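Local atomic coordinates of bottromycin amidohydrolase (Streptomyces purpureus, PDB entry 6I5S), a protein that probably hydrolyses an amide bond of a thiazoline-containing bottromycin precursor as a zinc-binding amidohydrolase, the gatekeeper of bottromycin biosynthesis. Residues A[51-56]-A[80-85]; A[269-274]-A[361-366]; A[400-405]-A[421-426]. All blocks are in the same frame, centred on the assembly; numbering follows the deposited sequence.

Contact 1: residues A[51-56]-A[80-85]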
loop_
_atom_site.group_PDB
_atom_site.type_symbol
_atom_site.label_atom_id
_atom_site.label_comp_id
_atom_site.label_asym_id
_atom_site.label_seq_id
_atom_site.Cartn_x
_atom_site.Cartn_y
_atom_site.Cartn_z
ATOM N N GLY A 51 17.944 8.583 -4.284
ATOM C CA GLY A 51 17.252 9.747 -4.780
ATOM C C GLY A 51 18.043 10.568 -5.763
ATOM O O GLY A 51 17.515 11.564 -6.283
ATOM N N GLU A 52 19.286 10.189 -6.039
ATOM C CA GLU A 52 20.052 10.869 -7.074
ATOM C C GLU A 52 19.641 10.365 -8.457
ATOM O O GLU A 52 19.054 9.291 -8.606
ATOM C CB GLU A 52 21.545 10.659 -6.861
ATOM C CG GLU A 52 22.168 11.697 -5.941
ATOM C CD GLU A 52 22.973 11.083 -4.814
ATOM O OE1 GLU A 52 23.479 9.956 -4.986
ATOM O OE2 GLU A 52 23.095 11.727 -3.749
ATOM N N THR A 53 19.979 11.154 -9.478
ATOM C CA THR A 53 19.495 10.950 -10.835
ATOM C C THR A 53 20.637 10.549 -11.753
ATOM O O THR A 53 21.644 11.244 -11.827
ATOM C CB THR A 53 18.833 12.229 -11.338
ATOM O OG1 THR A 53 17.892 12.669 -10.352
ATOM C CG2 THR A 53 18.117 12.006 -12.678
ATOM N N ALA A 54 20.458 9.464 -12.499
ATOM C CA ALA A 54 21.471 9.059 -13.461
ATOM C C ALA A 54 21.525 10.065 -14.617
ATOM O O ALA A 54 20.596 10.846 -14.816
ATOM C CB ALA A 54 21.174 7.659 -13.993
ATOM N N PRO A 55 22.594 10.051 -15.401
ATOM C CA PRO A 55 22.653 10.938 -16.550
ATOM C C PRO A 55 21.528 10.629 -17.516
ATOM O O PRO A 55 20.934 9.541 -17.464
ATOM C CB PRO A 55 24.038 10.658 -17.163
ATOM C CG PRO A 55 24.491 9.380 -16.599
ATOM C CD PRO A 55 23.867 9.328 -15.224
ATOM N N PRO A 56 21.192 11.562 -18.401
ATOM C CA PRO A 56 20.029 11.363 -19.269
ATOM C C PRO A 56 20.267 10.209 -20.228
ATOM O O PRO A 56 21.276 10.168 -20.934
ATOM C CB PRO A 56 19.914 12.703 -20.015
ATOM C CG PRO A 56 21.216 13.313 -19.910
ATOM C CD PRO A 56 21.822 12.867 -18.626
ATOM N N ALA A 80 22.882 16.941 -22.535
ATOM C CA ALA A 80 21.462 16.865 -22.877
ATOM C C ALA A 80 20.585 17.101 -21.651
ATOM O O ALA A 80 20.782 16.439 -20.626
ATOM C CB ALA A 80 21.125 15.510 -23.480
ATOM N N PRO A 81 19.587 17.989 -21.719
ATOM C CA PRO A 81 18.681 18.149 -20.573
ATOM C C PRO A 81 17.784 16.935 -20.390
ATOM O O PRO A 81 17.617 16.110 -21.292
ATOM C CB PRO A 81 17.850 19.380 -20.922
ATOM C CG PRO A 81 17.931 19.506 -22.416
ATOM C CD PRO A 81 19.268 18.934 -22.821
ATOM N N TYR A 82 17.199 16.831 -19.194
ATOM C CA TYR A 82 16.244 15.765 -18.927
ATOM C C TYR A 82 14.885 16.163 -19.492
ATOM O O TYR A 82 14.403 17.273 -19.244
ATOM C CB TYR A 82 16.109 15.503 -17.429
ATOM C CG TYR A 82 17.339 14.984 -16.730
ATOM C CD1 TYR A 82 17.810 13.691 -16.965
ATOM C CD2 TYR A 82 18.007 15.769 -15.795
ATOM C CE1 TYR A 82 18.926 13.205 -16.310
ATOM C CE2 TYR A 82 19.141 15.286 -15.120
ATOM C CZ TYR A 82 19.595 14.005 -15.380
ATOM O OH TYR A 82 20.723 13.518 -14.714
ATOM N N ASP A 83 14.270 15.263 -20.261
ATOM C CA ASP A 83 12.866 15.440 -20.612
ATOM C C ASP A 83 11.956 14.831 -19.561
ATOM O O ASP A 83 10.791 15.214 -19.432
ATOM C CB ASP A 83 12.554 14.769 -21.950
ATOM C CG ASP A 83 13.167 15.506 -23.133
ATOM O OD1 ASP A 83 13.732 16.598 -22.943
ATOM O OD2 ASP A 83 13.102 14.948 -24.241
ATOM N N TRP A 84 12.461 13.842 -18.854
ATOM C CA TRP A 84 11.668 13.112 -17.890
ATOM C C TRP A 84 12.544 12.746 -16.709
ATOM O O TRP A 84 13.746 12.485 -16.868
ATOM C CB TRP A 84 11.129 11.809 -18.450
ATOM C CG TRP A 84 10.208 11.835 -19.598
ATOM C CD1 TRP A 84 10.508 11.498 -20.876
ATOM C CD2 TRP A 84 8.807 12.117 -19.573
ATOM N NE1 TRP A 84 9.387 11.570 -21.656
ATOM C CE2 TRP A 84 8.329 11.945 -20.877
ATOM C CE3 TRP A 84 7.916 12.514 -18.581
ATOM C CZ2 TRP A 84 7.004 12.167 -21.216
ATOM C CZ3 TRP A 84 6.598 12.718 -18.931
ATOM C CH2 TRP A 84 6.156 12.534 -20.219
ATOM N N TYR A 85 11.914 12.676 -15.535
ATOM C CA TYR A 85 12.487 12.040 -14.357
ATOM C C TYR A 85 11.621 10.836 -14.014
ATOM O O TYR A 85 10.388 10.947 -14.026
ATOM C CB TYR A 85 12.504 13.020 -13.187
ATOM C CG TYR A 85 13.328 14.236 -13.405
ATOM C CD1 TYR A 85 14.664 14.283 -13.026
ATOM C CD2 TYR A 85 12.787 15.356 -14.014
ATOM C CE1 TYR A 85 15.443 15.460 -13.249
ATOM C CE2 TYR A 85 13.564 16.509 -14.225
ATOM C CZ TYR A 85 14.883 16.531 -13.821
ATOM O OH TYR A 85 15.664 17.668 -14.034
#
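Tyr82 reaches across to residues 53-56, passing Pro56 and Thr53 before its hydroxyl meets Ala54. The contact lies at the surface, its centre about 27 Å from the centre of the chain, in a strand-rich part of the chain consistent with the small beta-sandwich domain that stands beside the catalytic barrel in amidohydrolases. It joins the loop between strands 43-45 and 57-62 to the lead-in of strand 84-95.

Tyr82 CB sits 3.9 Å above the plane of the Tyr85 ring, offset toward its rim. With chi1 at -65°, CG lies anti to the carbonyl carbon and beside the backbone N, which starts the ring on its way to residues 53-56. On one side of the ring, CD1 is 3.8 Å from Pro56 CB and CE1 is 3.7 Å from Pro56 CD. The two side chains cross at about a right angle, with Pro56 CB and CD against this part of the ring. CZ then comes within 3.7 Å of Thr53 CG2, in a tip-to-tip approach that brings this methyl beside the phenol end as well.

At the tip, Tyr82 OH donates a hydrogen bond of 2.7 Å to Ala54 O. The donor stands above the carbonyl plane, 45° out of it, while the oxygen lies at the ring edge, near the plane of the phenol. Ala54 also has a backbone hydrogen bond to Leu45, which ties this part of the loop to the preceding strand.

Pro56 also packs against Ala80. Its CG lies 4.2 Å from Ala80 CB and comes 3.2 Å from Ala80 O.

Contact 2: residues A[269-274]-A[361-366]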
loop_
_atom_site.group_PDB
_atom_site.type_symbol
_atom_site.label_atom_id
_atom_site.label_comp_id
_atom_site.label_asym_id
_atom_site.label_seq_id
_atom_site.Cartn_x
_atom_site.Cartn_y
_atom_site.Cartn_z
ATOM N N VAL A 269 9.204 -3.222 8.259
ATOM C CA VAL A 269 8.213 -2.628 9.150
ATOM C C VAL A 269 7.297 -1.734 8.315
ATOM O O VAL A 269 7.781 -0.835 7.655
ATOM C CB VAL A 269 8.896 -1.809 10.267
ATOM C CG1 VAL A 269 7.866 -1.038 11.061
ATOM C CG2 VAL A 269 9.687 -2.737 11.146
ATOM N N CYS A 270 5.990 -1.975 8.367
ATOM C CA CYS A 270 4.987 -1.214 7.621
ATOM C C CYS A 270 4.086 -0.522 8.638
ATOM O O CYS A 270 3.111 -1.105 9.107
ATOM C CB CYS A 270 4.190 -2.145 6.687
ATOM S SG CYS A 270 3.048 -1.244 5.688
ATOM N N PRO A 271 4.371 0.738 9.004
ATOM C CA PRO A 271 3.682 1.336 10.169
ATOM C C PRO A 271 2.271 1.838 9.907
ATOM O O PRO A 271 1.531 2.075 10.873
ATOM C CB PRO A 271 4.618 2.493 10.579
ATOM C CG PRO A 271 5.400 2.835 9.332
ATOM C CD PRO A 271 5.558 1.501 8.575
ATOM N N THR A 272 1.885 2.036 8.647
ATOM C CA THR A 272 0.581 2.571 8.257
ATOM C C THR A 272 0.177 3.749 9.126
ATOM O O THR A 272 -0.895 3.785 9.719
ATOM C CB THR A 272 -0.527 1.509 8.242
ATOM O OG1 THR A 272 -0.807 1.040 9.550
ATOM C CG2 THR A 272 -0.139 0.313 7.410
ATOM N N LEU A 273 1.020 4.787 9.090
ATOM C CA LEU A 273 0.767 5.950 9.948
ATOM C C LEU A 273 -0.510 6.667 9.523
ATOM O O LEU A 273 -1.267 7.184 10.374
ATOM C CB LEU A 273 1.952 6.907 9.906
ATOM C CG LEU A 273 3.225 6.279 10.464
ATOM C CD1 LEU A 273 4.428 7.187 10.118
ATOM C CD2 LEU A 273 3.182 6.065 12.014
ATOM N N VAL A 274 -0.757 6.720 8.211
ATOM C CA VAL A 274 -1.978 7.366 7.695
ATOM C C VAL A 274 -3.233 6.726 8.263
ATOM O O VAL A 274 -4.235 7.421 8.503
ATOM C CB VAL A 274 -1.990 7.348 6.157
ATOM C CG1 VAL A 274 -1.931 5.918 5.594
ATOM C CG2 VAL A 274 -3.206 8.127 5.599
ATOM N N HIS A 361 0.262 8.753 -0.802
ATOM C CA HIS A 361 1.030 9.984 -0.650
ATOM C C HIS A 361 0.830 10.614 0.716
ATOM O O HIS A 361 1.737 11.295 1.192
ATOM C CB HIS A 361 0.698 10.897 -1.849
ATOM C CG HIS A 361 1.162 10.271 -3.118
ATOM N ND1 HIS A 361 2.498 10.260 -3.466
ATOM C CD2 HIS A 361 0.520 9.484 -4.009
ATOM C CE1 HIS A 361 2.638 9.537 -4.570
ATOM N NE2 HIS A 361 1.459 9.035 -4.902
ATOM N N LYS A 362 -0.319 10.417 1.350
ATOM C CA LYS A 362 -0.445 10.837 2.752
ATOM C C LYS A 362 0.513 10.083 3.655
ATOM O O LYS A 362 1.046 10.661 4.626
ATOM C CB LYS A 362 -1.862 10.658 3.255
ATOM C CG LYS A 362 -2.888 11.595 2.648
ATOM C CD LYS A 362 -4.115 11.611 3.519
ATOM C CE LYS A 362 -5.192 12.460 2.945
ATOM N NZ LYS A 362 -6.305 12.685 3.925
ATOM N N GLU A 363 0.770 8.807 3.351
ATOM C CA GLU A 363 1.689 8.045 4.180
ATOM C C GLU A 363 3.122 8.482 3.921
ATOM O O GLU A 363 3.902 8.596 4.866
ATOM C CB GLU A 363 1.534 6.551 3.919
ATOM C CG GLU A 363 2.476 5.654 4.796
ATOM C CD GLU A 363 2.182 5.701 6.236
ATOM O OE1 GLU A 363 1.225 6.422 6.605
ATOM O OE2 GLU A 363 2.935 5.021 7.051
ATOM N N ILE A 364 3.476 8.798 2.660
ATOM C CA ILE A 364 4.771 9.447 2.415
ATOM C C ILE A 364 4.879 10.734 3.225
ATOM O O ILE A 364 5.917 11.012 3.841
ATOM C CB ILE A 364 4.981 9.713 0.914
ATOM C CG1 ILE A 364 5.256 8.343 0.225
ATOM C CG2 ILE A 364 6.142 10.688 0.661
ATOM C CD1 ILE A 364 5.252 8.433 -1.264
ATOM N N ALA A 365 3.802 11.509 3.275
ATOM C CA ALA A 365 3.836 12.758 4.051
ATOM C C ALA A 365 4.020 12.490 5.554
ATOM O O ALA A 365 4.778 13.188 6.221
ATOM C CB ALA A 365 2.555 13.554 3.786
ATOM N N GLU A 366 3.334 11.485 6.106
ATOM C CA GLU A 366 3.556 11.117 7.505
ATOM C C GLU A 366 5.012 10.758 7.774
ATOM O O GLU A 366 5.585 11.186 8.791
ATOM C CB GLU A 366 2.689 9.925 7.928
ATOM C CG GLU A 366 1.176 10.169 8.001
ATOM C CD GLU A 366 0.698 10.853 9.244
ATOM O OE1 GLU A 366 1.447 10.881 10.243
ATOM O OE2 GLU A 366 -0.459 11.365 9.244
HETATM O O HOH W 1 3.631 2.536 6.136
#
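Glu363 turns its carboxylate onto the first turn of helix 273-280, and both oxygens are used. Leu273 N donates to Glu363 OE2 at 2.8 Å (N-H...O 163°) and Val274 N to Glu363 OE1 at 2.6 Å (151°). Each oxygen is met on its syn side by a donor somewhat out of the carboxylate plane, and the two bonds restrict the rotation of the group. CG of Glu363 is anti to its backbone N, and the chain then bends at chi2 (66°). The Leu273 side chain crosses that of Glu363 at about a right angle, with CB 3.4 Å from OE1; Val274 crosses it obliquely, its CG1 3.4 Å from the same OE1.

In the amidohydrolase barrel this is where strand 268-270 ends and the helix after it begins. Thr272 is at the N-cap position but makes no capping bond of its own; the carboxylate from helix 358-369 reaches the helix start instead, where the helix end would be expected to stabilise a negative charge. A water accepts from Thr272 N and lies within hydrogen-bonding distance of Glu363 OE2. Thr272 OG1 bonds to His229, a zinc ligand.

On the flanks, Val274 CG2 packs against Lys362 CB at 3.7 Å, the two side chains crossing at about a right angle. Leu273 CB lies 3.7 Å from Glu366 CB, and the Glu366 carboxylate is salt-bridged to Arg369 and Arg277.

Contact 3: residues A[400-405]-A[421-426]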
loop_
_atom_site.group_PDB
_atom_site.type_symbol
_atom_site.label_atom_id
_atom_site.label_comp_id
_atom_site.label_asym_id
_atom_site.label_seq_id
_atom_site.Cartn_x
_atom_site.Cartn_y
_atom_site.Cartn_z
ATOM N N ALA A 400 8.147 -3.233 -16.995
ATOM C CA ALA A 400 8.220 -1.788 -17.167
ATOM C C ALA A 400 7.071 -1.160 -16.393
ATOM O O ALA A 400 6.021 -0.796 -16.933
ATOM C CB ALA A 400 8.186 -1.439 -18.644
ATOM N N ASP A 401 7.280 -1.082 -15.087
ATOM C CA ASP A 401 6.425 -0.393 -14.142
ATOM C C ASP A 401 7.224 0.817 -13.630
ATOM O O ASP A 401 8.118 0.668 -12.791
ATOM C CB ASP A 401 6.072 -1.297 -12.962
ATOM C CG ASP A 401 5.238 -2.517 -13.320
ATOM O OD1 ASP A 401 4.422 -2.511 -14.279
ATOM O OD2 ASP A 401 5.399 -3.538 -12.590
ATOM N N LEU A 402 6.874 2.011 -14.078
ATOM C CA LEU A 402 7.681 3.200 -13.824
ATOM C C LEU A 402 6.780 4.409 -13.688
ATOM O O LEU A 402 5.699 4.434 -14.269
ATOM C CB LEU A 402 8.652 3.435 -14.976
ATOM C CG LEU A 402 9.693 2.353 -15.267
ATOM C CD1 LEU A 402 10.435 2.661 -16.582
ATOM C CD2 LEU A 402 10.661 2.295 -14.067
ATOM N N VAL A 403 7.246 5.435 -12.969
ATOM C CA VAL A 403 6.494 6.673 -12.806
ATOM C C VAL A 403 7.302 7.824 -13.392
ATOM O O VAL A 403 8.505 7.934 -13.148
ATOM C CB VAL A 403 6.175 6.950 -11.334
ATOM C CG1 VAL A 403 5.152 8.046 -11.210
ATOM C CG2 VAL A 403 5.663 5.658 -10.650
ATOM N N PHE A 404 6.645 8.667 -14.169
ATOM C CA PHE A 404 7.285 9.710 -14.966
ATOM C C PHE A 404 6.871 11.098 -14.476
ATOM O O PHE A 404 5.691 11.332 -14.210
ATOM C CB PHE A 404 6.861 9.597 -16.417
ATOM C CG PHE A 404 7.487 8.468 -17.158
ATOM C CD1 PHE A 404 8.378 8.728 -18.177
ATOM C CD2 PHE A 404 7.180 7.146 -16.868
ATOM C CE1 PHE A 404 8.951 7.696 -18.912
ATOM C CE2 PHE A 404 7.744 6.131 -17.594
ATOM C CZ PHE A 404 8.644 6.399 -18.609
ATOM N N TYR A 405 7.835 12.030 -14.429
ATOM C CA TYR A 405 7.645 13.411 -14.007
ATOM C C TYR A 405 8.407 14.342 -14.937
ATOM O O TYR A 405 9.555 14.056 -15.311
ATOM C CB TYR A 405 8.160 13.614 -12.587
ATOM C CG TYR A 405 7.467 12.731 -11.566
ATOM C CD1 TYR A 405 6.316 13.153 -10.912
ATOM C CD2 TYR A 405 7.984 11.489 -11.252
ATOM C CE1 TYR A 405 5.687 12.334 -9.929
ATOM C CE2 TYR A 405 7.332 10.626 -10.318
ATOM C CZ TYR A 405 6.197 11.083 -9.677
ATOM O OH TYR A 405 5.559 10.301 -8.745
ATOM N N GLY A 421 3.052 10.853 -16.018
ATOM C CA GLY A 421 2.811 9.603 -16.710
ATOM C C GLY A 421 3.036 8.443 -15.790
ATOM O O GLY A 421 3.873 8.509 -14.868
ATOM N N VAL A 422 2.325 7.352 -16.046
ATOM C CA VAL A 422 2.546 6.110 -15.295
ATOM C C VAL A 422 2.617 4.995 -16.327
ATOM O O VAL A 422 1.685 4.823 -17.109
ATOM C CB VAL A 422 1.443 5.817 -14.263
ATOM C CG1 VAL A 422 1.677 4.454 -13.578
ATOM C CG2 VAL A 422 1.371 6.887 -13.219
ATOM N N LEU A 423 3.739 4.296 -16.356
ATOM C CA LEU A 423 3.931 3.114 -17.197
ATOM C C LEU A 423 3.600 1.866 -16.400
ATOM O O LEU A 423 4.232 1.604 -15.365
ATOM C CB LEU A 423 5.377 3.051 -17.657
ATOM C CG LEU A 423 5.772 2.076 -18.751
ATOM C CD1 LEU A 423 5.069 2.382 -20.061
ATOM C CD2 LEU A 423 7.265 2.174 -18.940
ATOM N N VAL A 424 2.633 1.077 -16.885
ATOM C CA VAL A 424 2.122 -0.076 -16.153
ATOM C C VAL A 424 2.262 -1.264 -17.071
ATOM O O VAL A 424 1.508 -1.359 -18.055
ATOM C CB VAL A 424 0.655 0.078 -15.740
ATOM C CG1 VAL A 424 0.243 -1.090 -14.844
ATOM C CG2 VAL A 424 0.367 1.383 -15.141
ATOM N N ASP A 425 3.194 -2.163 -16.761
ATOM C CA ASP A 425 3.453 -3.351 -17.625
ATOM C C ASP A 425 3.542 -2.892 -19.079
ATOM O O ASP A 425 2.996 -3.530 -19.995
ATOM C CB ASP A 425 2.364 -4.423 -17.438
ATOM C CG ASP A 425 2.726 -5.764 -18.041
ATOM O OD1 ASP A 425 3.926 -6.020 -18.318
ATOM O OD2 ASP A 425 1.797 -6.607 -18.227
ATOM N N GLY A 426 4.224 -1.767 -19.301
ATOM C CA GLY A 426 4.439 -1.240 -20.668
ATOM C C GLY A 426 3.387 -0.322 -21.253
ATOM O O GLY A 426 3.649 0.311 -22.298
#
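Strands 402-405 and 421-424 are consecutive members of a beta meander, which strand 427-430 continues within the mixed sheet. Their N-to-C directions differ by 163° and their axes approach to 4.7 Å, the expected geometry of an antiparallel pair. Leu402 and Leu423 form a hydrogen-bonded pair in which each backbone N donates to the other's O, Leu423 N to Leu402 O at 2.9 Å and Leu402 N to Leu423 O at 3.0 Å. Val403 and Val422 are the non-hydrogen-bonded pair that follows. Phe404 with Gly421 is hydrogen-bonded again: Phe404 N reaches Gly421 O at 2.9 Å, while the return bond from Gly421 N to Phe404 O is weak.

Beyond the ladder a side chain takes over. Asp401 OD1 accepts a hydrogen bond from Asp425 N at 2.8 Å, met nearly along the carboxylate C-O axis, and OD2 of Asp401 is salt-bridged to Arg399. Gly426 N bonds to Ala400 O at 3.1 Å, which closes this end. On the face that carries Leu402, Phe404 and Leu423, the two leucines lie side by side and point the same way, Leu402 CD1 4.0 Å from Leu423 CD2. Chi1 (-168°) sets Leu423 CG anti to the backbone N, next to Ala400 O, and CD2 lies 3.7 Å from Ala400 CB. That face packs on strand 57-62 through Leu402 and Leu423, and Phe404 meets Trp84 and Phe428 edge-to-face. Toward strand 111-116, Asp401 and Val422 touch Thr112. Strand 402-405 pairs along its other edge with strand 84-95, and strand 421-424 with 427-430, which leads into helix 431-444.

From the N terminus the chain first makes contact 1, whose two segments enclose 23 residues that include strands 57-62 and 65-71, and which draws the loop before strand 57-62 against the lead-in and start of strand 84-95. Contact 2 closes a far longer span of 86 residues, mostly helical, and ties the start of helix 273-280 to helix 358-369. Contact 3 then closes a span of 15 residues without helix or strand. The three follow in series, none nesting or crossing. Contacts 1 and 3 touch, with a probable hydrogen bond from Tyr85 N to Tyr405 O, because strands 84-95 and 402-405 are sheet neighbours. Contact 2 stands apart, its nearest atoms about 5 Å from contact 3.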